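Local coordinates for protein EpsJ (PDB 2RET) that probably serves as a minor pseudopilin of the type 2 secretion system, pairing with the pseudopilin EpsI in a binary complex, at residues S30-R41 with G65-W73; S48-D56 with N137-P146. All coordinates share one frame; numbering follows the deposited sequence. Where two conformers were deposited one is given.

Interaction 1 (S30-R41 with G65-W73); sequences SDFRQIALRQTR and GIMFARLGW
Arg-70 and Asp-31 form the salt bridge of this contact: NH1 of Arg-70 reaches OD1 of Asp-31 at 2.9 Å, nearly in line with the C-O bond, with the carboxylate and guanidinium planes turned 67° apart. The same guanidinium folds back along its own strand, where NE and NH2 of Arg-70 both donate to the carbonyl O of Leu-71, a side-on grip on a single atom. The bend at chi3 (-75°) makes this return possible, and with the salt bridge it limits rotation of the group. Over the centre of one guanidinium face lies the carbonyl O of Ser-30. Asp-31 has further partners: OD1 also pairs with Arg-99, a second arginine, and OD2 bonds Tyr-90.

The backbones meet at a single bridge, Ile-35 with Arg-70. Leu-71 N donates to Gln-34 O at 2.8 Å, and Ala-36 N donates to Ala-69 O at 3.0 Å. One water links Ala-36 O to Ala-69 N, and a second joins Arg-38 O to the same N.

Apolar packing gathers round Phe-68. CG1 of Ile-35 makes an off-centre CH-pi contact 4.2 Å from the ring centroid, while the Phe-32 ring meets Phe-68 obliquely, with planes at 49°. CZ of Phe-32 touches CG2 of Ile-66 at 4.2 Å. Beyond them, CB of Ala-69 lies 3.6 Å from the carbonyl O of Arg-38 and packs against CG2 of Thr-40.

The contact joins the end of helix 10-32 and the chain leaving it to strand 64-74, an inner strand of the six-stranded antiparallel sheet. A helix end packed on an antiparallel sheet is the layout of the pilin family; here the Phe-32 ring lies between the two sheets, meeting Tyr-90 of one and Val-151 and Tyr-165 of the other.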
loop_
_atom_site.group_PDB
_atom_site.type_symbol
_atom_site.label_atom_id
_atom_site.label_comp_id
_atom_site.label_asym_id
_atom_site.label_seq_id
_atom_site.Cartn_x
_atom_site.Cartn_y
_atom_site.Cartn_z
ATOM N N SER B 30 18.612 1.201 -10.481
ATOM C CA SER B 30 17.455 2.077 -10.317
ATOM C C SER B 30 16.363 1.722 -11.328
ATOM O O SER B 30 15.186 1.765 -10.984
ATOM C CB SER B 30 17.833 3.568 -10.412
ATOM O OG SER B 30 18.109 4.003 -11.765
ATOM N N ASP B 31 16.765 1.371 -12.551
ATOM C CA ASP B 31 15.833 1.133 -13.657
ATOM C C ASP B 31 15.251 -0.283 -13.636
ATOM O O ASP B 31 14.048 -0.466 -13.639
ATOM C CB ASP B 31 16.502 1.364 -15.019
ATOM C CG ASP B 31 16.740 2.823 -15.340
ATOM O OD1 ASP B 31 16.015 3.718 -14.843
ATOM O OD2 ASP B 31 17.668 3.089 -16.147
ATOM N N PHE B 32 16.122 -1.271 -13.642
ATOM C CA PHE B 32 15.706 -2.642 -13.760
ATOM C C PHE B 32 15.014 -3.198 -12.510
ATOM O O PHE B 32 14.251 -4.186 -12.607
ATOM C CB PHE B 32 16.877 -3.515 -14.170
ATOM C CG PHE B 32 17.286 -3.337 -15.586
ATOM C CD1 PHE B 32 16.597 -3.970 -16.591
ATOM C CD2 PHE B 32 18.395 -2.575 -15.914
ATOM C CE1 PHE B 32 16.977 -3.813 -17.911
ATOM C CE2 PHE B 32 18.755 -2.383 -17.236
ATOM C CZ PHE B 32 18.045 -3.014 -18.241
ATOM N N ARG B 33 15.265 -2.603 -11.349
ATOM C CA ARG B 33 14.528 -2.988 -10.160
ATOM C C ARG B 33 13.126 -2.334 -10.063
ATOM O O ARG B 33 12.321 -2.741 -9.222
ATOM C CB ARG B 33 15.331 -2.694 -8.892
ATOM C CG ARG B 33 16.554 -3.555 -8.694
ATOM C CD ARG B 33 17.263 -3.023 -7.493
ATOM N NE ARG B 33 18.531 -3.636 -7.114
ATOM C CZ ARG B 33 18.670 -4.668 -6.280
ATOM N NH1 ARG B 33 17.629 -5.278 -5.741
ATOM N NH2 ARG B 33 19.888 -5.082 -5.967
ATOM N N GLN B 34 12.858 -1.331 -10.893
ATOM C CA GLN B 34 11.612 -0.586 -10.847
ATOM C C GLN B 34 10.817 -0.700 -12.157
ATOM O O GLN B 34 10.064 0.213 -12.531
ATOM C CB GLN B 34 11.897 0.877 -10.470
ATOM C CG GLN B 34 12.588 0.972 -9.090
ATOM C CD GLN B 34 12.203 2.180 -8.340
ATOM O OE1 GLN B 34 11.357 2.145 -7.423
ATOM N NE2 GLN B 34 12.805 3.284 -8.710
ATOM N N ILE B 35 10.943 -1.848 -12.803
ATOM C CA ILE B 35 10.198 -2.149 -14.035
ATOM C C ILE B 35 8.694 -2.187 -13.734
ATOM O O ILE B 35 8.272 -2.796 -12.752
ATOM C CB ILE B 35 10.638 -3.508 -14.676
ATOM C CG1 ILE B 35 12.099 -3.419 -15.127
ATOM C CG2 ILE B 35 9.738 -3.883 -15.891
ATOM C CD1 ILE B 35 12.594 -4.659 -15.957
ATOM N N ALA B 36 7.902 -1.551 -14.599
ATOM C CA ALA B 36 6.474 -1.419 -14.371
ATOM C C ALA B 36 5.651 -2.281 -15.353
ATOM O O ALA B 36 5.995 -2.437 -16.527
ATOM C CB ALA B 36 6.059 0.064 -14.420
ATOM N N LEU B 37 4.578 -2.854 -14.822
ATOM C CA LEU B 37 3.570 -3.597 -15.556
ATOM C C LEU B 37 2.702 -2.605 -16.326
ATOM O O LEU B 37 1.571 -2.316 -15.963
ATOM C CB LEU B 37 2.751 -4.458 -14.572
ATOM C CG LEU B 37 1.942 -5.632 -15.141
ATOM C CD1 LEU B 37 2.839 -6.580 -15.897
ATOM C CD2 LEU B 37 1.186 -6.348 -13.988
ATOM N N ARG B 38 3.269 -2.083 -17.408
ATOM C CA ARG B 38 2.664 -1.012 -18.203
ATOM C C ARG B 38 3.174 -1.181 -19.629
ATOM O O ARG B 38 4.374 -1.118 -19.875
ATOM C CB ARG B 38 3.022 0.367 -17.597
ATOM C CG ARG B 38 2.892 1.620 -18.495
ATOM C CD ARG B 38 1.500 1.810 -19.067
ATOM N NE ARG B 38 1.056 3.214 -19.161
ATOM C CZ ARG B 38 1.040 3.966 -20.266
ATOM N NH1 ARG B 38 1.480 3.495 -21.427
ATOM N NH2 ARG B 38 0.581 5.215 -20.209
ATOM N N GLN B 39 2.263 -1.452 -20.552
ATOM C CA GLN B 39 2.627 -1.628 -21.960
ATOM C C GLN B 39 2.993 -0.288 -22.611
ATOM O O GLN B 39 2.399 0.749 -22.296
ATOM C CB GLN B 39 1.482 -2.263 -22.732
ATOM C CG GLN B 39 1.349 -3.747 -22.498
ATOM C CD GLN B 39 0.093 -4.312 -23.116
ATOM O OE1 GLN B 39 -0.847 -3.586 -23.376
ATOM N NE2 GLN B 39 0.071 -5.613 -23.344
ATOM N N THR B 40 3.974 -0.332 -23.514
ATOM C CA THR B 40 4.465 0.847 -24.221
ATOM C C THR B 40 4.443 0.553 -25.733
ATOM O O THR B 40 4.543 -0.602 -26.149
ATOM C CB THR B 40 5.873 1.254 -23.695
ATOM O OG1 THR B 40 6.647 0.088 -23.379
ATOM C CG2 THR B 40 5.737 2.037 -22.409
ATOM N N ARG B 41 4.278 1.586 -26.553
ATOM C CA ARG B 41 4.120 1.393 -27.998
ATOM C C ARG B 41 5.443 1.071 -28.675
ATOM O O ARG B 41 6.479 1.636 -28.319
ATOM C CB ARG B 41 3.505 2.626 -28.666
ATOM C CG ARG B 41 2.208 3.061 -28.039
ATOM C CD ARG B 41 1.418 3.999 -28.939
ATOM N NE ARG B 41 0.460 4.820 -28.187
ATOM C CZ ARG B 41 -0.678 4.379 -27.630
ATOM N NH1 ARG B 41 -1.040 3.095 -27.708
ATOM N NH2 ARG B 41 -1.462 5.236 -26.973
ATOM N N GLY B 65 19.024 -3.781 -28.301
ATOM C CA GLY B 65 18.446 -2.776 -27.405
ATOM C C GLY B 65 17.243 -3.247 -26.624
ATOM O O GLY B 65 16.556 -4.150 -27.045
ATOM N N ILE B 66 16.987 -2.590 -25.485
ATOM C CA ILE B 66 15.861 -2.926 -24.586
ATOM C C ILE B 66 15.109 -1.637 -24.241
ATOM O O ILE B 66 15.688 -0.548 -24.182
ATOM C CB ILE B 66 16.325 -3.748 -23.302
ATOM C CG1 ILE B 66 15.148 -4.389 -22.572
ATOM C CG2 ILE B 66 17.138 -2.922 -22.342
ATOM C CD1 ILE B 66 15.546 -5.477 -21.581
HETATM N N MSE B 67 13.791 -1.762 -24.074
HETATM C CA MSE B 67 12.965 -0.644 -23.679
HETATM C C MSE B 67 11.826 -1.144 -22.846
HETATM O O MSE B 67 11.215 -2.161 -23.176
HETATM C CB MSE B 67 12.438 0.143 -24.892
HETATM C CG MSE B 67 11.800 1.507 -24.487
HETATM SE SE MSE B 67 11.053 2.518 -25.991
HETATM C CE MSE B 67 9.568 1.356 -26.571
ATOM N N PHE B 68 11.515 -0.377 -21.800
ATOM C CA PHE B 68 10.458 -0.711 -20.852
ATOM C C PHE B 68 9.948 0.512 -20.048
ATOM O O PHE B 68 10.615 1.550 -19.951
ATOM C CB PHE B 68 10.926 -1.849 -19.907
ATOM C CG PHE B 68 12.227 -1.564 -19.170
ATOM C CD1 PHE B 68 13.448 -2.020 -19.675
ATOM C CD2 PHE B 68 12.230 -0.875 -17.958
ATOM C CE1 PHE B 68 14.641 -1.777 -18.999
ATOM C CE2 PHE B 68 13.408 -0.630 -17.270
ATOM C CZ PHE B 68 14.611 -1.066 -17.775
ATOM N N ALA B 69 8.751 0.375 -19.478
ATOM C CA ALA B 69 8.192 1.374 -18.537
ATOM C C ALA B 69 8.797 1.151 -17.167
ATOM O O ALA B 69 9.093 0.043 -16.802
ATOM C CB ALA B 69 6.662 1.259 -18.500
ATOM N N ARG B 70 9.041 2.208 -16.400
ATOM C CA ARG B 70 9.481 2.022 -15.045
ATOM C C ARG B 70 8.758 2.977 -14.085
ATOM O O ARG B 70 8.301 4.054 -14.517
ATOM C CB ARG B 70 11.023 2.147 -14.947
ATOM C CG ARG B 70 11.621 3.501 -15.296
ATOM C CD ARG B 70 12.920 3.731 -14.561
ATOM N NE ARG B 70 12.677 4.048 -13.185
ATOM C CZ ARG B 70 13.508 4.682 -12.347
ATOM N NH1 ARG B 70 14.734 5.063 -12.677
ATOM N NH2 ARG B 70 13.099 4.896 -11.119
ATOM N N LEU B 71 8.639 2.567 -12.810
ATOM C CA LEU B 71 8.234 3.477 -11.739
ATOM C C LEU B 71 9.276 4.590 -11.623
ATOM O O LEU B 71 10.420 4.338 -11.282
ATOM C CB LEU B 71 8.040 2.752 -10.371
ATOM C CG LEU B 71 7.632 3.668 -9.181
ATOM C CD1 LEU B 71 6.378 4.556 -9.440
ATOM C CD2 LEU B 71 7.440 2.874 -7.857
ATOM N N GLY B 72 8.897 5.808 -11.972
ATOM C CA GLY B 72 9.770 6.972 -11.826
ATOM C C GLY B 72 9.782 7.528 -10.410
ATOM O O GLY B 72 10.843 7.791 -9.852
ATOM N N TRP B 73 8.601 7.668 -9.817
ATOM C CA TRP B 73 8.429 8.128 -8.424
ATOM C C TRP B 73 6.957 7.990 -7.930
ATOM O O TRP B 73 6.048 7.838 -8.734
ATOM C CB TRP B 73 8.872 9.595 -8.254
ATOM C CG TRP B 73 8.251 10.571 -9.211
ATOM C CD1 TRP B 73 7.057 11.201 -9.071
ATOM C CD2 TRP B 73 8.828 11.076 -10.426
ATOM N NE1 TRP B 73 6.827 12.037 -10.131
ATOM C CE2 TRP B 73 7.894 11.973 -10.989
ATOM C CE3 TRP B 73 10.042 10.844 -11.100
ATOM C CZ2 TRP B 73 8.116 12.642 -12.192
ATOM C CZ3 TRP B 73 10.266 11.510 -12.316
ATOM C CH2 TRP B 73 9.297 12.411 -12.841
HETATM O O HOH W 1 7.609 -2.569 -18.822
HETATM O O HOH W 2 6.768 -1.243 -21.347
#

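Interaction 2 (S48-D56 with N137-P146); sequences SKKLLHWAD and NEWSNELTLP
This is a mainly apolar contact, in which the irregular loop between strands 135-136 and 148-155 packs against strand 49-56 without any direct backbone hydrogen bond between the two. Leu-52 is central to it. Its CD1 methyl butts against CD of the Pro-146 ring at 3.3 Å, a tight carbon pair, and lies 3.9 Å from CD1 of Trp-139. From across, at about a right angle, CD2 of Leu-145 reaches CG of Leu-52 at 3.8 Å. Leu-51 points its CD1 into the turn of the loop, 3.3 Å from the carbonyl O of Glu-142 and close to Thr-144 N.

The loop holds its own shape through an Asx turn, in which OD1 of Asn-141 accepts from the backbone N of Leu-143. Trp-139 closes it further: its NE1 donates to Thr-144 O at 3.0 Å, in the ring plane, while CD of Pro-146 lies over the rim of one indole face and Asn-141 N over the rim of the opposite one. These contacts should restrict the indole, which Leu-52 CD1 meets obliquely.

Polar links are sparse. With CG of Trp-54 anti to the backbone N (chi1 173°), the indole extends to the start of the loop, where NE1 of Trp-54 gives a weak hydrogen bond to Asn-137 O at 3.1 Å, bent to 122°. Two waters span the backbones, one between Leu-52 N and Trp-139 O, weakly to the latter, the other between Trp-139 N and Trp-54 O, weakly again. At the far end chi1 of Glu-142 (-99°, not staggered) lays CG 3.7 Å from Lys-49 O, and the chi2 bend turns the carboxylate, bringing OE2 near CG of Lys-50. Trp-54 meets the Phe-129 ring of the second sheet edge-to-face; Leu-52 packs on the same residue.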
loop_
_atom_site.group_PDB
_atom_site.type_symbol
_atom_site.label_atom_id
_atom_site.label_comp_id
_atom_site.label_asym_id
_atom_site.label_seq_id
_atom_site.Cartn_x
_atom_site.Cartn_y
_atom_site.Cartn_z
ATOM N N SER B 48 0.603 -1.456 -31.892
ATOM C CA SER B 48 1.155 -2.636 -31.241
ATOM C C SER B 48 2.021 -2.252 -30.035
ATOM O O SER B 48 3.073 -1.617 -30.181
ATOM C CB SER B 48 1.966 -3.468 -32.237
ATOM O OG SER B 48 3.330 -3.093 -32.240
ATOM N N LYS B 49 1.578 -2.661 -28.847
ATOM C CA LYS B 49 2.251 -2.320 -27.598
ATOM C C LYS B 49 2.969 -3.552 -27.087
ATOM O O LYS B 49 2.608 -4.665 -27.452
ATOM C CB LYS B 49 1.241 -1.843 -26.546
ATOM C CG LYS B 49 0.112 -0.983 -27.084
ATOM C CD LYS B 49 -0.741 -0.369 -25.971
ATOM C CE LYS B 49 -0.044 0.820 -25.297
ATOM N NZ LYS B 49 -1.043 1.849 -24.832
ATOM N N LYS B 50 3.980 -3.345 -26.249
ATOM C CA LYS B 50 4.662 -4.430 -25.530
ATOM C C LYS B 50 4.986 -4.007 -24.097
ATOM O O LYS B 50 5.193 -2.835 -23.804
ATOM C CB LYS B 50 5.970 -4.846 -26.219
ATOM C CG LYS B 50 5.858 -5.524 -27.579
ATOM C CD LYS B 50 7.248 -5.908 -28.093
ATOM C CE LYS B 50 7.243 -6.312 -29.556
ATOM N NZ LYS B 50 6.888 -5.209 -30.531
ATOM N N LEU B 51 5.037 -5.000 -23.217
ATOM C CA LEU B 51 5.594 -4.848 -21.874
ATOM C C LEU B 51 7.136 -4.604 -21.889
ATOM O O LEU B 51 7.611 -3.657 -21.281
ATOM C CB LEU B 51 5.239 -6.066 -21.027
ATOM C CG LEU B 51 3.922 -5.957 -20.275
ATOM C CD1 LEU B 51 3.649 -7.294 -19.576
ATOM C CD2 LEU B 51 3.913 -4.760 -19.277
ATOM N N LEU B 52 7.880 -5.469 -22.579
ATOM C CA LEU B 52 9.353 -5.368 -22.731
ATOM C C LEU B 52 9.701 -5.434 -24.219
ATOM O O LEU B 52 9.271 -6.343 -24.913
ATOM C CB LEU B 52 10.128 -6.500 -22.033
ATOM C CG LEU B 52 10.186 -6.633 -20.498
ATOM C CD1 LEU B 52 10.435 -8.104 -20.105
ATOM C CD2 LEU B 52 11.239 -5.749 -19.883
ATOM N N HIS B 53 10.477 -4.461 -24.681
ATOM C CA HIS B 53 10.918 -4.405 -26.053
ATOM C C HIS B 53 12.390 -4.813 -26.031
ATOM O O HIS B 53 13.166 -4.308 -25.251
ATOM C CB HIS B 53 10.759 -2.986 -26.647
ATOM C CG HIS B 53 9.394 -2.396 -26.474
ATOM N ND1 HIS B 53 8.451 -2.367 -27.486
ATOM C CD2 HIS B 53 8.814 -1.810 -25.401
ATOM C CE1 HIS B 53 7.359 -1.780 -27.039
ATOM N NE2 HIS B 53 7.557 -1.431 -25.778
ATOM N N TRP B 54 12.734 -5.737 -26.904
ATOM C CA TRP B 54 14.035 -6.399 -26.896
ATOM C C TRP B 54 14.325 -6.896 -28.315
ATOM O O TRP B 54 13.726 -7.857 -28.775
ATOM C CB TRP B 54 14.074 -7.567 -25.906
ATOM C CG TRP B 54 15.349 -8.400 -25.990
ATOM C CD1 TRP B 54 15.447 -9.735 -26.339
ATOM C CD2 TRP B 54 16.679 -7.973 -25.705
ATOM N NE1 TRP B 54 16.760 -10.145 -26.292
ATOM C CE2 TRP B 54 17.534 -9.083 -25.907
ATOM C CE3 TRP B 54 17.239 -6.758 -25.320
ATOM C CZ2 TRP B 54 18.899 -9.001 -25.744
ATOM C CZ3 TRP B 54 18.586 -6.681 -25.130
ATOM C CH2 TRP B 54 19.413 -7.794 -25.337
ATOM N N ALA B 55 15.212 -6.204 -29.016
ATOM C CA ALA B 55 15.483 -6.554 -30.428
ATOM C C ALA B 55 16.787 -5.977 -30.875
ATOM O O ALA B 55 17.259 -4.994 -30.318
ATOM C CB ALA B 55 14.351 -6.069 -31.351
ATOM N N ASP B 56 17.378 -6.615 -31.880
ATOM C CA ASP B 56 18.526 -6.061 -32.584
ATOM C C ASP B 56 18.148 -4.686 -33.112
ATOM O O ASP B 56 17.047 -4.498 -33.631
ATOM C CB ASP B 56 18.939 -6.966 -33.736
ATOM C CG ASP B 56 19.802 -8.140 -33.291
ATOM O OD1 ASP B 56 20.505 -8.090 -32.260
ATOM O OD2 ASP B 56 19.783 -9.147 -33.983
ATOM N N ASN B 137 15.511 -16.125 -24.527
ATOM C CA ASN B 137 16.195 -15.016 -25.190
ATOM C C ASN B 137 15.231 -13.961 -25.766
ATOM O O ASN B 137 15.637 -13.005 -26.412
ATOM C CB ASN B 137 17.162 -15.580 -26.256
ATOM C CG ASN B 137 18.149 -16.639 -25.663
ATOM O OD1 ASN B 137 18.524 -16.572 -24.475
ATOM N ND2 ASN B 137 18.571 -17.614 -26.496
ATOM N N GLU B 138 13.945 -14.119 -25.515
ATOM C CA GLU B 138 12.998 -13.109 -25.933
ATOM C C GLU B 138 11.827 -13.129 -24.973
ATOM O O GLU B 138 11.631 -14.091 -24.247
ATOM C CB GLU B 138 12.534 -13.397 -27.354
ATOM C CG GLU B 138 11.439 -14.410 -27.407
ATOM C CD GLU B 138 11.411 -15.162 -28.698
ATOM O OE1 GLU B 138 12.334 -15.976 -28.923
ATOM O OE2 GLU B 138 10.462 -14.959 -29.485
ATOM N N TRP B 139 11.027 -12.080 -25.001
ATOM C CA TRP B 139 9.836 -12.030 -24.161
ATOM C C TRP B 139 8.635 -11.546 -24.963
ATOM O O TRP B 139 8.519 -10.363 -25.296
ATOM C CB TRP B 139 10.050 -11.135 -22.950
ATOM C CG TRP B 139 8.985 -11.398 -21.955
ATOM C CD1 TRP B 139 7.871 -10.639 -21.708
ATOM C CD2 TRP B 139 8.867 -12.561 -21.142
ATOM N NE1 TRP B 139 7.086 -11.244 -20.768
ATOM C CE2 TRP B 139 7.673 -12.424 -20.390
ATOM C CE3 TRP B 139 9.651 -13.702 -20.967
ATOM C CZ2 TRP B 139 7.257 -13.381 -19.477
ATOM C CZ3 TRP B 139 9.248 -14.636 -20.039
ATOM C CH2 TRP B 139 8.054 -14.479 -19.313
ATOM N N SER B 140 7.736 -12.463 -25.276
ATOM C CA SER B 140 6.622 -12.116 -26.133
ATOM C C SER B 140 5.286 -12.231 -25.403
ATOM O O SER B 140 4.245 -12.048 -25.996
ATOM C CB SER B 140 6.666 -12.934 -27.424
ATOM O OG SER B 140 6.885 -14.305 -27.163
ATOM N N ASN B 141 5.333 -12.505 -24.110
ATOM C CA ASN B 141 4.143 -12.500 -23.281
ATOM C C ASN B 141 3.818 -11.048 -22.930
ATOM O O ASN B 141 4.566 -10.384 -22.214
ATOM C CB ASN B 141 4.396 -13.327 -22.019
ATOM C CG ASN B 141 3.163 -13.525 -21.191
ATOM O OD1 ASN B 141 2.194 -12.785 -21.305
ATOM N ND2 ASN B 141 3.190 -14.520 -20.343
ATOM N N GLU B 142 2.719 -10.540 -23.474
ATOM C CA GLU B 142 2.361 -9.124 -23.312
ATOM C C GLU B 142 1.483 -8.896 -22.076
ATOM O O GLU B 142 1.206 -7.730 -21.704
ATOM C CB GLU B 142 1.681 -8.589 -24.598
ATOM C CG GLU B 142 2.638 -7.795 -25.523
ATOM C CD GLU B 142 3.211 -8.613 -26.708
ATOM O OE1 GLU B 142 2.514 -8.712 -27.750
ATOM O OE2 GLU B 142 4.369 -9.113 -26.613
ATOM N N LEU B 143 1.082 -9.994 -21.429
ATOM C CA LEU B 143 0.177 -9.943 -20.281
ATOM C C LEU B 143 0.861 -9.904 -18.917
ATOM O O LEU B 143 0.268 -9.462 -17.959
ATOM C CB LEU B 143 -0.795 -11.129 -20.338
ATOM C CG LEU B 143 -1.665 -11.208 -21.600
ATOM C CD1 LEU B 143 -2.625 -12.399 -21.529
ATOM C CD2 LEU B 143 -2.395 -9.886 -21.830
ATOM N N THR B 144 2.098 -10.374 -18.835
ATOM C CA THR B 144 2.824 -10.484 -17.569
ATOM C C THR B 144 4.334 -10.315 -17.837
ATOM O O THR B 144 4.819 -10.584 -18.937
ATOM C CB THR B 144 2.507 -11.847 -16.842
ATOM O OG1 THR B 144 2.996 -11.818 -15.491
ATOM C CG2 THR B 144 3.161 -13.030 -17.564
ATOM N N LEU B 145 5.072 -9.845 -16.841
ATOM C CA LEU B 145 6.516 -9.673 -16.980
ATOM C C LEU B 145 7.163 -10.999 -16.652
ATOM O O LEU B 145 6.540 -11.837 -16.010
ATOM C CB LEU B 145 7.048 -8.574 -16.046
ATOM C CG LEU B 145 6.746 -7.102 -16.427
ATOM C CD1 LEU B 145 6.945 -6.217 -15.234
ATOM C CD2 LEU B 145 7.617 -6.622 -17.636
ATOM N N PRO B 146 8.418 -11.209 -17.083
ATOM C CA PRO B 146 9.133 -12.385 -16.578
ATOM C C PRO B 146 9.413 -12.232 -15.079
ATOM O O PRO B 146 9.593 -11.108 -14.613
ATOM C CB PRO B 146 10.447 -12.368 -17.386
ATOM C CG PRO B 146 10.651 -10.918 -17.663
ATOM C CD PRO B 146 9.266 -10.404 -17.970
HETATM O O HOH W 3 6.746 -8.023 -23.746
HETATM O O HOH W 4 11.582 -10.186 -27.415
#

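Overall arrangement
From the N terminus, the end of helix 10-32 and the chain after it form 30-41, followed by strand 49-56, strand 64-74 and, later, the loop 137-146. Interaction 1 closes a short loop, with 23 residues between its segments, and strand 49-56 of interaction 2 lies within that interval. Interaction 2 closes a longer one of 80 residues, which contains strand 64-74, so the two contacts cross along the chain. They touch: strand 49-56 lies between strands 40-41 and 64-74 in the six-stranded sheet, and backbone bonds probably join it to both. Interaction 1 ties the helix end to this sheet, whereas interaction 2 joins it to the loop connecting strands 135-136 and 148-155 of the four-stranded sheet.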